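Local coordinates for protein endo-beta-mannanase (Opitutaceae bacterium TAV5, PDB 7BOB) that is a homotrimeric family 5 exo-beta-1,4-mannosidase of a termite hindgut bacterium that probably releases mannose from the ends of beta-1,4-linked manno-oligosaccharides, at residues Ser6-Phe9 against Ala15-Ile18. Residues are numbered along the deposited sequence; the frame is centred on the assembly and turned at random.
Sequences SGYF and ARFI
F9 and F17 meet at the tight end of this contact, where one direct hydrogen bond and one water join the two backbones. The amide N of F17 donates to the carbonyl O of F9 over 3.1 Å, and the CA of R16 adds a CH···O contact to the same oxygen. A water takes the N-H of F9 at 3.0 Å and passes a hydrogen to the O of F17, so that it bridges the backbones beside the direct bond. Because CG of F17 sits between its backbone N and carbonyl carbon (chi1 81°), the ring swings back over F9, and CB of F9 lies above its face, 4.2 Å from the ring centroid. The F9 ring itself leads away from F17, into a buried site lined by P19, L190, V236 and N312. Segments 6-9 and 15-18 belong to the N-terminal part of the chain ahead of strand 20-23, the first strand of the (beta/alpha)8 barrel of family 5 enzymes, and Y8, F9 and I18 touch barrel strand 311-316. On the inner flank of Y8, CD1 of the buried I18 touches CD2 of the ring at 3.8 Å. Toward solvent the packing becomes looser and more polar. R16 leaves its backbone extended, then bends at chi3 (-80°) to lay its guanidinium on the Y8 ring, the two planes 26° apart and CZ 4.2 Å from the ring centroid, off-centre. NE comes within 3.5 Å of CB of Y8, while exposed S6 brings its CB no nearer than 4.1 Å to NH2 of R16. Outside the two segments, D4 pairs with that NH2 in a salt bridge, and its carboxylate also accepts the N-H of Y8. A leucine in place of R16 would probably leave D4 without its cationic mate and this face of the Y8 ring less covered.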
loop_
_atom_site.group_PDB
_atom_site.type_symbol
_atom_site.label_atom_id
_atom_site.label_comp_id
_atom_site.label_asym_id
_atom_site.label_seq_id
_atom_site.Cartn_x
_atom_site.Cartn_y
_atom_site.Cartn_z
ATOM N N SER A 6 -35.784 0.386 26.904
ATOM C CA SER A 6 -34.476 0.805 27.386
ATOM C C SER A 6 -33.333 -0.082 26.882
ATOM O O SER A 6 -32.215 0.025 27.400
ATOM C CB SER A 6 -34.473 0.839 28.912
ATOM O OG SER A 6 -35.686 1.382 29.390
ATOM N N GLY A 7 -33.591 -0.958 25.906
ATOM C CA GLY A 7 -32.557 -1.794 25.325
ATOM C C GLY A 7 -32.216 -3.076 26.059
ATOM O O GLY A 7 -31.133 -3.629 25.828
ATOM N N TYR A 8 -33.100 -3.588 26.916
ATOM C CA TYR A 8 -32.785 -4.753 27.735
ATOM C C TYR A 8 -33.584 -5.977 27.295
ATOM O O TYR A 8 -34.691 -5.864 26.757
ATOM C CB TYR A 8 -33.034 -4.465 29.222
ATOM C CG TYR A 8 -31.995 -3.522 29.779
ATOM C CD1 TYR A 8 -32.198 -2.138 29.778
ATOM C CD2 TYR A 8 -30.794 -4.008 30.266
ATOM C CE1 TYR A 8 -31.230 -1.273 30.260
ATOM C CE2 TYR A 8 -29.819 -3.148 30.757
ATOM C CZ TYR A 8 -30.036 -1.785 30.750
ATOM O OH TYR A 8 -29.043 -0.952 31.229
ATOM N N PHE A 9 -32.977 -7.149 27.500
ATOM C CA PHE A 9 -33.646 -8.421 27.270
ATOM C C PHE A 9 -34.847 -8.608 28.202
ATOM O O PHE A 9 -34.801 -8.276 29.391
ATOM C CB PHE A 9 -32.663 -9.562 27.500
ATOM C CG PHE A 9 -31.708 -9.770 26.374
ATOM C CD1 PHE A 9 -30.507 -9.082 26.338
ATOM C CD2 PHE A 9 -32.016 -10.645 25.343
ATOM C CE1 PHE A 9 -29.629 -9.276 25.297
ATOM C CE2 PHE A 9 -31.152 -10.840 24.303
ATOM C CZ PHE A 9 -29.950 -10.158 24.276
ATOM N N ALA A 15 -40.488 -10.348 32.355
ATOM C CA ALA A 15 -39.483 -9.889 33.305
ATOM C C ALA A 15 -38.155 -9.636 32.592
ATOM O O ALA A 15 -37.805 -10.298 31.604
ATOM C CB ALA A 15 -39.270 -10.907 34.428
ATOM N N ARG A 16 -37.409 -8.676 33.111
ATOM C CA ARG A 16 -36.117 -8.333 32.545
ATOM C C ARG A 16 -35.085 -9.379 32.946
ATOM O O ARG A 16 -35.127 -9.908 34.057
ATOM C CB ARG A 16 -35.686 -6.944 33.037
ATOM C CG ARG A 16 -34.353 -6.477 32.460
ATOM C CD ARG A 16 -33.963 -5.116 32.969
ATOM N NE ARG A 16 -34.681 -4.068 32.247
ATOM C CZ ARG A 16 -34.582 -2.776 32.527
ATOM N NH1 ARG A 16 -33.783 -2.379 33.513
ATOM N NH2 ARG A 16 -35.271 -1.889 31.814
ATOM N N PHE A 17 -34.140 -9.679 32.047
ATOM C CA PHE A 17 -32.973 -10.412 32.517
ATOM C C PHE A 17 -31.702 -9.944 31.819
ATOM O O PHE A 17 -31.719 -9.429 30.703
ATOM C CB PHE A 17 -33.159 -11.934 32.406
ATOM C CG PHE A 17 -32.917 -12.490 31.057
ATOM C CD1 PHE A 17 -31.723 -13.141 30.777
ATOM C CD2 PHE A 17 -33.887 -12.393 30.064
ATOM C CE1 PHE A 17 -31.481 -13.676 29.527
ATOM C CE2 PHE A 17 -33.665 -12.932 28.790
ATOM C CZ PHE A 17 -32.463 -13.577 28.522
ATOM N N ILE A 18 -30.602 -10.087 32.542
ATOM C CA ILE A 18 -29.268 -9.682 32.141
ATOM C C ILE A 18 -28.502 -10.955 31.798
ATOM O O ILE A 18 -28.140 -11.722 32.703
ATOM C CB ILE A 18 -28.554 -8.891 33.245
ATOM C CG1 ILE A 18 -29.435 -7.752 33.793
ATOM C CG2 ILE A 18 -27.238 -8.363 32.720
ATOM C CD1 ILE A 18 -29.792 -6.673 32.793
HETATM O O HOH W 1 -30.572 -7.196 29.250
#